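Local coordinates for protein GH18 chiitnase (Pseudoalteromonas aurantia, PDB 6K7Z) that probably hydrolyses internal glycosidic bonds of chitin, as a family 18 endochitinase built on a TIM-barrel catalytic domain, at residues G82-Y86 / D115-T119; P38-V42 / K95-L100; P198-V202 / E243-I248. All coordinates share one frame. Residues are numbered along the deposited sequence.

Contact 1: G82-Y86 / D115-T119; sequences GSNAY and DYEDT
This buried contact packs the first turn of helix 83-89 against the loop at the C-terminal end of TIM-barrel strand 111-115. Asp115-Tyr116-Glu117 matches the end of the family 18 signature DxxDxDxE, whose glutamate is the general acid in relatives; Glu117 is therefore probably catalytic here. Gly82 occupies the N-cap position, and Ser83 to Tyr86 are helical. The loop is extended at Tyr116 (-98/123) and folds into an inverse gamma turn centred on Asp118 (-85/77), closed by a weak hydrogen bond of 2.9 Å from Thr119 N to Glu117 O. The nearest CA atoms are those of Ser83 and Asp118, 5.9 Å apart. Tyr86 (chi1 m) points toward the loop and offers its ring face to the edge of Tyr116 (chi1 t). This T-shaped stack has centroids 4.7 Å apart and planes at 65°; Tyr86 CE1 lies 3.5 Å from Tyr116 CD1. Asp118 (chi1 t) brings its CB to 3.8 Å from Tyr86 CD2 and accepts a hydrogen bond from Ser83 OG (chi1 t) at OD2, 2.7 Å. Tyr128 OH hydrogen-bonds both Asp118 OD2 and Tyr116 OH, and Gln187 NE2 hydrogen-bonds Glu117 OE2. Asp115 OD1 stands 2.9 Å from Glu117 OE2, a close approach of two carboxylate oxygens not counted as a hydrogen bond. Water 1 joins the segments, 2.7 Å from Tyr86 OH and accepting from Glu117 N at 3.0 Å.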
loop_
_atom_site.group_PDB
_atom_site.type_symbol
_atom_site.label_atom_id
_atom_site.label_comp_id
_atom_site.label_asym_id
_atom_site.label_seq_id
_atom_site.Cartn_x
_atom_site.Cartn_y
_atom_site.Cartn_z
ATOM N N GLY A 82 4.048 -3.656 -15.724
ATOM C CA GLY A 82 4.112 -2.799 -16.893
ATOM C C GLY A 82 2.811 -2.071 -17.169
ATOM O O GLY A 82 1.716 -2.579 -16.928
ATOM N N SER A 83 2.951 -0.853 -17.700
ATOM C CA SER A 83 1.793 -0.073 -18.113
ATOM C C SER A 83 0.963 -0.821 -19.145
ATOM O O SER A 83 -0.271 -0.707 -19.162
ATOM C CB SER A 83 2.263 1.278 -18.662
ATOM O OG SER A 83 1.173 2.121 -18.964
ATOM N N ASN A 84 1.618 -1.616 -19.993
ATOM C CA ASN A 84 0.898 -2.368 -21.011
ATOM C C ASN A 84 -0.034 -3.405 -20.389
ATOM O O ASN A 84 -1.110 -3.678 -20.933
ATOM C CB ASN A 84 1.900 -3.031 -21.964
ATOM C CG ASN A 84 2.886 -3.948 -21.244
ATOM O OD1 ASN A 84 3.189 -3.758 -20.064
ATOM N ND2 ASN A 84 3.386 -4.956 -21.956
ATOM N N ALA A 85 0.354 -3.994 -19.255
ATOM C CA ALA A 85 -0.541 -4.938 -18.590
ATOM C C ALA A 85 -1.763 -4.223 -18.023
ATOM O O ALA A 85 -2.894 -4.706 -18.164
ATOM C CB ALA A 85 0.209 -5.690 -17.494
ATOM N N TYR A 86 -1.550 -3.068 -17.388
ATOM C CA TYR A 86 -2.664 -2.278 -16.873
ATOM C C TYR A 86 -3.587 -1.826 -17.998
ATOM O O TYR A 86 -4.811 -1.806 -17.836
ATOM C CB TYR A 86 -2.143 -1.048 -16.123
ATOM C CG TYR A 86 -1.574 -1.283 -14.733
ATOM C CD1 TYR A 86 -2.378 -1.751 -13.696
ATOM C CD2 TYR A 86 -0.250 -0.976 -14.448
ATOM C CE1 TYR A 86 -1.859 -1.943 -12.414
ATOM C CE2 TYR A 86 0.272 -1.156 -13.174
ATOM C CZ TYR A 86 -0.535 -1.637 -12.163
ATOM O OH TYR A 86 -0.006 -1.818 -10.894
ATOM N N ASP A 115 -1.206 -1.501 -5.072
ATOM C CA ASP A 115 0.055 -0.769 -5.145
ATOM C C ASP A 115 0.295 -0.385 -6.601
ATOM O O ASP A 115 1.078 -1.002 -7.326
ATOM C CB ASP A 115 1.185 -1.611 -4.571
ATOM C CG ASP A 115 2.505 -0.852 -4.481
ATOM O OD1 ASP A 115 2.565 0.328 -4.888
ATOM O OD2 ASP A 115 3.495 -1.437 -3.989
ATOM N N TYR A 116 -0.393 0.671 -7.020
ATOM C CA TYR A 116 -0.431 1.113 -8.410
ATOM C C TYR A 116 0.572 2.244 -8.617
ATOM O O TYR A 116 0.485 3.283 -7.954
ATOM C CB TYR A 116 -1.845 1.570 -8.755
ATOM C CG TYR A 116 -2.040 2.123 -10.141
ATOM C CD1 TYR A 116 -2.375 1.291 -11.188
ATOM C CD2 TYR A 116 -1.927 3.491 -10.393
ATOM C CE1 TYR A 116 -2.583 1.792 -12.462
ATOM C CE2 TYR A 116 -2.136 4.007 -11.670
ATOM C CZ TYR A 116 -2.471 3.146 -12.698
ATOM O OH TYR A 116 -2.692 3.628 -13.975
ATOM N N GLU A 117 1.512 2.049 -9.557
ATOM C CA GLU A 117 2.606 3.000 -9.766
ATOM C C GLU A 117 2.724 3.455 -11.226
ATOM O O GLU A 117 3.766 3.987 -11.624
ATOM C CB GLU A 117 3.927 2.385 -9.285
ATOM C CG GLU A 117 3.810 1.637 -7.937
ATOM C CD GLU A 117 5.144 1.502 -7.187
ATOM O OE1 GLU A 117 6.194 1.739 -7.805
ATOM O OE2 GLU A 117 5.138 1.173 -5.979
ATOM N N ASP A 118 1.680 3.275 -12.039
ATOM C CA ASP A 118 1.758 3.590 -13.471
ATOM C C ASP A 118 1.448 5.073 -13.673
ATOM O O ASP A 118 0.363 5.478 -14.099
ATOM C CB ASP A 118 0.821 2.696 -14.275
ATOM C CG ASP A 118 0.995 2.875 -15.779
ATOM O OD1 ASP A 118 1.976 3.528 -16.202
ATOM O OD2 ASP A 118 0.149 2.375 -16.531
ATOM N N THR A 119 2.451 5.899 -13.367
ATOM C CA THR A 119 2.278 7.345 -13.384
ATOM C C THR A 119 1.856 7.850 -14.760
ATOM O O THR A 119 1.062 8.797 -14.868
ATOM C CB THR A 119 3.586 7.999 -12.945
ATOM O OG1 THR A 119 3.956 7.476 -11.662
ATOM C CG2 THR A 119 3.445 9.515 -12.871
HETATM O O HOH W 1 2.392 -0.594 -10.557
#

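Contact 2: P38-V42 / K95-L100; sequences PFNLV and KLADSL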
loop_
_atom_site.group_PDB
_atom_site.type_symbol
_atom_site.label_atom_id
_atom_site.label_comp_id
_atom_site.label_asym_id
_atom_site.label_seq_id
_atom_site.Cartn_x
_atom_site.Cartn_y
_atom_site.Cartn_z
ATOM N N PRO A 38 -2.136 -10.622 -19.212
ATOM C CA PRO A 38 -2.275 -9.719 -18.056
ATOM C C PRO A 38 -3.355 -10.145 -17.084
ATOM O O PRO A 38 -3.305 -9.751 -15.914
ATOM C CB PRO A 38 -2.620 -8.365 -18.696
ATOM C CG PRO A 38 -2.379 -8.526 -20.168
ATOM C CD PRO A 38 -2.502 -9.973 -20.481
ATOM N N PHE A 39 -4.348 -10.916 -17.528
ATOM C CA PHE A 39 -5.409 -11.330 -16.622
ATOM C C PHE A 39 -5.046 -12.565 -15.817
ATOM O O PHE A 39 -5.783 -12.908 -14.890
ATOM C CB PHE A 39 -6.705 -11.563 -17.392
ATOM C CG PHE A 39 -7.328 -10.299 -17.893
ATOM C CD1 PHE A 39 -8.182 -9.570 -17.081
ATOM C CD2 PHE A 39 -7.033 -9.818 -19.158
ATOM C CE1 PHE A 39 -8.750 -8.380 -17.532
ATOM C CE2 PHE A 39 -7.600 -8.629 -19.620
ATOM C CZ PHE A 39 -8.458 -7.912 -18.805
ATOM N N ASN A 40 -3.936 -13.226 -16.138
ATOM C CA ASN A 40 -3.387 -14.288 -15.301
ATOM C C ASN A 40 -2.472 -13.641 -14.266
ATOM O O ASN A 40 -1.436 -13.066 -14.621
ATOM C CB ASN A 40 -2.619 -15.310 -16.136
ATOM C CG ASN A 40 -3.514 -16.081 -17.084
ATOM O OD1 ASN A 40 -4.734 -16.119 -16.914
ATOM N ND2 ASN A 40 -2.908 -16.702 -18.095
ATOM N N LEU A 41 -2.846 -13.737 -12.997
ATOM C CA LEU A 41 -2.117 -13.077 -11.917
ATOM C C LEU A 41 -1.139 -14.059 -11.276
ATOM O O LEU A 41 -1.514 -15.194 -10.960
ATOM C CB LEU A 41 -3.089 -12.528 -10.870
ATOM C CG LEU A 41 -4.205 -11.647 -11.448
ATOM C CD1 LEU A 41 -5.036 -10.994 -10.344
ATOM C CD2 LEU A 41 -3.633 -10.603 -12.389
ATOM N N VAL A 42 0.110 -13.624 -11.081
ATOM C CA VAL A 42 1.147 -14.498 -10.539
ATOM C C VAL A 42 1.766 -13.857 -9.306
ATOM O O VAL A 42 1.883 -12.631 -9.205
ATOM C CB VAL A 42 2.249 -14.822 -11.575
ATOM C CG1 VAL A 42 1.669 -15.602 -12.760
ATOM C CG2 VAL A 42 2.928 -13.547 -12.042
ATOM N N LYS A 95 -13.465 -8.447 -14.504
ATOM C CA LYS A 95 -12.754 -9.715 -14.534
ATOM C C LYS A 95 -11.555 -9.685 -13.601
ATOM O O LYS A 95 -11.313 -10.647 -12.861
ATOM C CB LYS A 95 -12.321 -10.031 -15.967
ATOM C CG LYS A 95 -11.646 -11.374 -16.130
ATOM C CD LYS A 95 -11.478 -11.745 -17.608
ATOM C CE LYS A 95 -11.010 -13.196 -17.748
ATOM N NZ LYS A 95 -10.648 -13.588 -19.147
ATOM N N LEU A 96 -10.797 -8.586 -13.627
ATOM C CA LEU A 96 -9.690 -8.418 -12.694
ATOM C C LEU A 96 -10.188 -8.457 -11.255
ATOM O O LEU A 96 -9.637 -9.178 -10.410
ATOM C CB LEU A 96 -8.966 -7.101 -12.988
ATOM C CG LEU A 96 -7.830 -6.723 -12.035
ATOM C CD1 LEU A 96 -6.736 -7.777 -12.069
ATOM C CD2 LEU A 96 -7.258 -5.351 -12.373
ATOM N N ALA A 97 -11.262 -7.712 -10.968
ATOM C CA ALA A 97 -11.809 -7.694 -9.614
ATOM C C ALA A 97 -12.181 -9.092 -9.150
ATOM O O ALA A 97 -11.909 -9.469 -8.002
ATOM C CB ALA A 97 -13.025 -6.776 -9.547
ATOM N N ASP A 98 -12.798 -9.884 -10.033
ATOM C CA ASP A 98 -13.208 -11.228 -9.646
ATOM C C ASP A 98 -12.004 -12.103 -9.346
ATOM O O ASP A 98 -12.013 -12.871 -8.376
ATOM C CB ASP A 98 -14.058 -11.863 -10.745
ATOM C CG ASP A 98 -14.303 -13.340 -10.497
ATOM O OD1 ASP A 98 -15.163 -13.664 -9.648
ATOM O OD2 ASP A 98 -13.620 -14.178 -11.132
ATOM N N SER A 99 -10.953 -11.998 -10.163
ATOM C CA SER A 99 -9.730 -12.748 -9.885
ATOM C C SER A 99 -9.122 -12.348 -8.543
ATOM O O SER A 99 -8.696 -13.206 -7.759
ATOM C CB SER A 99 -8.724 -12.537 -11.012
ATOM O OG SER A 99 -9.256 -12.976 -12.251
ATOM N N LEU A 100 -9.056 -11.044 -8.266
ATOM C CA LEU A 100 -8.482 -10.590 -7.002
ATOM C C LEU A 100 -9.334 -11.037 -5.815
ATOM O O LEU A 100 -8.812 -11.552 -4.813
ATOM C CB LEU A 100 -8.332 -9.067 -7.009
ATOM C CG LEU A 100 -7.226 -8.441 -7.866
ATOM C CD1 LEU A 100 -7.371 -6.931 -7.866
ATOM C CD2 LEU A 100 -5.848 -8.821 -7.358
HETATM O O HOH W 2 -8.301 -11.753 -14.322
#
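Pro38 opens the turn that precedes strand 41-43, and its ring packs on Ala85 and Ser88 of helix 83-89 rather than on 95-100. Phe39 makes the first real contact: its side chain points toward helix 93-106, with CD1 4.0 Å from Lys95 CD and the ring edge near the helix backbone, CE1 lying 4.4 Å from Leu96 N. The extended Lys95 side chain, t at all four chi angles, passes by the ring; its NZ is 5.3 Å from the Phe39 centroid, a long cation-pi approach that is at most weakly attractive. The Phe39 carbonyl reaches the helix through water 2, which donates to Phe39 O (2.8 Å) and to Ser99 OG (2.6 Å). Asn40 points its CB away from the helix; the strand begins at Leu41. Strand 41-43 pairs antiparallel with strand 25-33 of the TIM barrel, so this contact packs a short added strand against a barrel helix. Leu41 meets three helix residues: with chi1 m and chi2 t, its CD1 lies 3.8 Å from Leu100 CD2, 4.0 Å from Leu96 CD1 and 4.1 Å from Ser99 CB. All three leucines also touch Phe76 of strand 71-77. Val42 then continues the pairing, its backbone hydrogen-bonded to Ser32.

Contact 3: P198-V202 / E243-I248; sequences PDQIV and EVIKPI
Two neighbouring helices on the outside of the TIM barrel meet here, the start of helix 198-209 against the middle of helix 237-251; they follow the adjacent parallel strands 183-187 and 219-224. The axes of the two short segments approach to 9.1 Å and run in the same general direction, crossing at -41°, with Pro198 CA 5.6 Å from Val244 CA. Residues 198-202 form a regular helical turn, Val202 N bonding Pro198 O at 2.9 Å. The opposing helix is kinked: it widens into a pi-type turn at 243-245, with phi near -120° at Glu243 and Val244, and Pro247 has no N-H.

The main bump is Val202 (chi1 t). Its CG2 settles into the hollow beside this irregular turn, 3.4 Å from Glu243 O, 3.7 Å from Val244 CA and 4.2 Å from Pro247 CB, while its CG1 reaches Ile248 CG1 at 4.0 Å. One turn earlier the puckered Pro198 ring presses its CB corner against the other helix, 3.5 Å from both Glu243 CB and Glu243 O and 4.0 Å from Val244 CG2. Beneath, Ile201 CG2 meets Val244 CG1 at 4.2 Å, and both residues continue onto Phe223 of strand 219-224.

On the solvent side Asp199 OD1 accepts from water 3 (3.0 Å), which also donates to Glu243 O (2.6 Å), and from water 4 (2.6 Å), which links it to Glu243 OE1 (2.8 Å). No direct hydrogen bond crosses, and packing is mostly aliphatic; Glu243 O, denied a helical bond by Pro247, takes water 3 and Val202 CG2 instead.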
loop_
_atom_site.group_PDB
_atom_site.type_symbol
_atom_site.label_atom_id
_atom_site.label_comp_id
_atom_site.label_asym_id
_atom_site.label_seq_id
_atom_site.Cartn_x
_atom_site.Cartn_y
_atom_site.Cartn_z
ATOM N N PRO A 198 11.224 16.446 5.817
ATOM C CA PRO A 198 10.087 16.345 6.752
ATOM C C PRO A 198 9.081 17.472 6.636
ATOM O O PRO A 198 7.871 17.223 6.707
ATOM C CB PRO A 198 10.765 16.361 8.132
ATOM C CG PRO A 198 12.170 15.968 7.892
ATOM C CD PRO A 198 12.525 16.433 6.515
ATOM N N ASP A 199 9.546 18.715 6.494
ATOM C CA ASP A 199 8.613 19.831 6.380
ATOM C C ASP A 199 7.665 19.633 5.205
ATOM O O ASP A 199 6.451 19.849 5.324
ATOM C CB ASP A 199 9.385 21.143 6.230
ATOM C CG ASP A 199 10.399 21.337 7.322
ATOM O OD1 ASP A 199 10.232 20.702 8.385
ATOM O OD2 ASP A 199 11.365 22.114 7.121
ATOM N N GLN A 200 8.200 19.207 4.067
ATOM C CA GLN A 200 7.344 18.971 2.910
ATOM C C GLN A 200 6.423 17.774 3.141
ATOM O O GLN A 200 5.265 17.777 2.707
ATOM C CB GLN A 200 8.210 18.776 1.666
ATOM C CG GLN A 200 7.424 18.547 0.394
ATOM C CD GLN A 200 6.632 19.770 -0.015
ATOM O OE1 GLN A 200 5.396 19.785 0.061
ATOM N NE2 GLN A 200 7.339 20.811 -0.442
ATOM N N ILE A 201 6.912 16.742 3.831
ATOM C CA ILE A 201 6.071 15.572 4.080
ATOM C C ILE A 201 4.893 15.947 4.970
ATOM O O ILE A 201 3.750 15.521 4.733
ATOM C CB ILE A 201 6.912 14.435 4.695
ATOM C CG1 ILE A 201 7.924 13.907 3.677
ATOM C CG2 ILE A 201 6.010 13.322 5.222
ATOM C CD1 ILE A 201 9.066 13.113 4.315
ATOM N N VAL A 202 5.147 16.763 5.997
ATOM C CA VAL A 202 4.096 17.149 6.935
ATOM C C VAL A 202 3.029 17.995 6.249
ATOM O O VAL A 202 1.827 17.745 6.394
ATOM C CB VAL A 202 4.704 17.888 8.139
ATOM C CG1 VAL A 202 3.602 18.525 8.977
ATOM C CG2 VAL A 202 5.540 16.907 8.986
ATOM N N GLU A 243 10.253 15.040 13.542
ATOM C CA GLU A 243 10.024 16.017 12.487
ATOM C C GLU A 243 8.854 15.669 11.581
ATOM O O GLU A 243 8.463 16.514 10.764
ATOM C CB GLU A 243 11.285 16.211 11.626
ATOM C CG GLU A 243 12.528 16.599 12.443
ATOM C CD GLU A 243 13.628 17.274 11.627
ATOM O OE1 GLU A 243 13.317 18.011 10.663
ATOM O OE2 GLU A 243 14.817 17.103 11.975
ATOM N N VAL A 244 8.275 14.475 11.712
ATOM C CA VAL A 244 7.080 14.116 10.955
ATOM C C VAL A 244 5.932 13.790 11.900
ATOM O O VAL A 244 4.885 14.448 11.873
ATOM C CB VAL A 244 7.360 12.928 10.016
ATOM C CG1 VAL A 244 6.072 12.450 9.360
ATOM C CG2 VAL A 244 8.398 13.293 8.977
ATOM N N ILE A 245 6.114 12.745 12.718
ATOM C CA ILE A 245 5.029 12.220 13.542
ATOM C C ILE A 245 4.568 13.260 14.555
ATOM O O ILE A 245 3.382 13.594 14.640
ATOM C CB ILE A 245 5.460 10.912 14.230
ATOM C CG1 ILE A 245 5.571 9.772 13.202
ATOM C CG2 ILE A 245 4.474 10.544 15.331
ATOM C CD1 ILE A 245 6.100 8.466 13.767
ATOM N N LYS A 246 5.492 13.780 15.355
ATOM C CA LYS A 246 5.070 14.757 16.355
ATOM C C LYS A 246 4.508 16.031 15.734
ATOM O O LYS A 246 3.456 16.492 16.206
ATOM C CB LYS A 246 6.217 15.036 17.332
ATOM C CG LYS A 246 6.408 13.857 18.280
ATOM C CD LYS A 246 7.374 14.136 19.419
ATOM C CE LYS A 246 7.554 12.900 20.291
ATOM N NZ LYS A 246 6.310 12.528 21.027
ATOM N N PRO A 247 5.096 16.622 14.691
ATOM C CA PRO A 247 4.453 17.805 14.091
ATOM C C PRO A 247 3.060 17.530 13.540
ATOM O O PRO A 247 2.192 18.409 13.617
ATOM C CB PRO A 247 5.441 18.213 12.988
ATOM C CG PRO A 247 6.766 17.695 13.471
ATOM C CD PRO A 247 6.431 16.377 14.109
ATOM N N ILE A 248 2.782 16.343 13.024
ATOM C CA ILE A 248 1.449 16.051 12.541
ATOM C C ILE A 248 0.494 15.898 13.741
ATOM O O ILE A 248 -0.600 16.397 13.741
ATOM C CB ILE A 248 1.452 14.784 11.670
ATOM C CG1 ILE A 248 2.085 15.044 10.337
ATOM C CG2 ILE A 248 0.061 14.260 11.444
ATOM C CD1 ILE A 248 2.303 13.808 9.507
HETATM O O HOH W 3 8.571 19.079 10.333
HETATM O O HOH W 4 11.939 20.425 10.388
#

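In the fold
Contacts 1 and 2 adjoin, their centres 14 Å apart: Ala85 O of contact 1 lies 3.7 Å from Pro38 CB of contact 2, and their segments alternate along the chain. Helices 83-89 and 93-106, one from each, follow one another between strands 71-77 and 111-115, so both contacts lie in the same part of the TIM barrel. Contact 1 carries the probable catalytic loop with Glu117; contact 2 lies farther out, joining strand 41-43 to the helix layer. Contact 3 comes later in the sequence and touches neither: its nearest atoms are about 16 Å from those of contact 1, and its centre is 38 Å from that of contact 2, across the chain's centre.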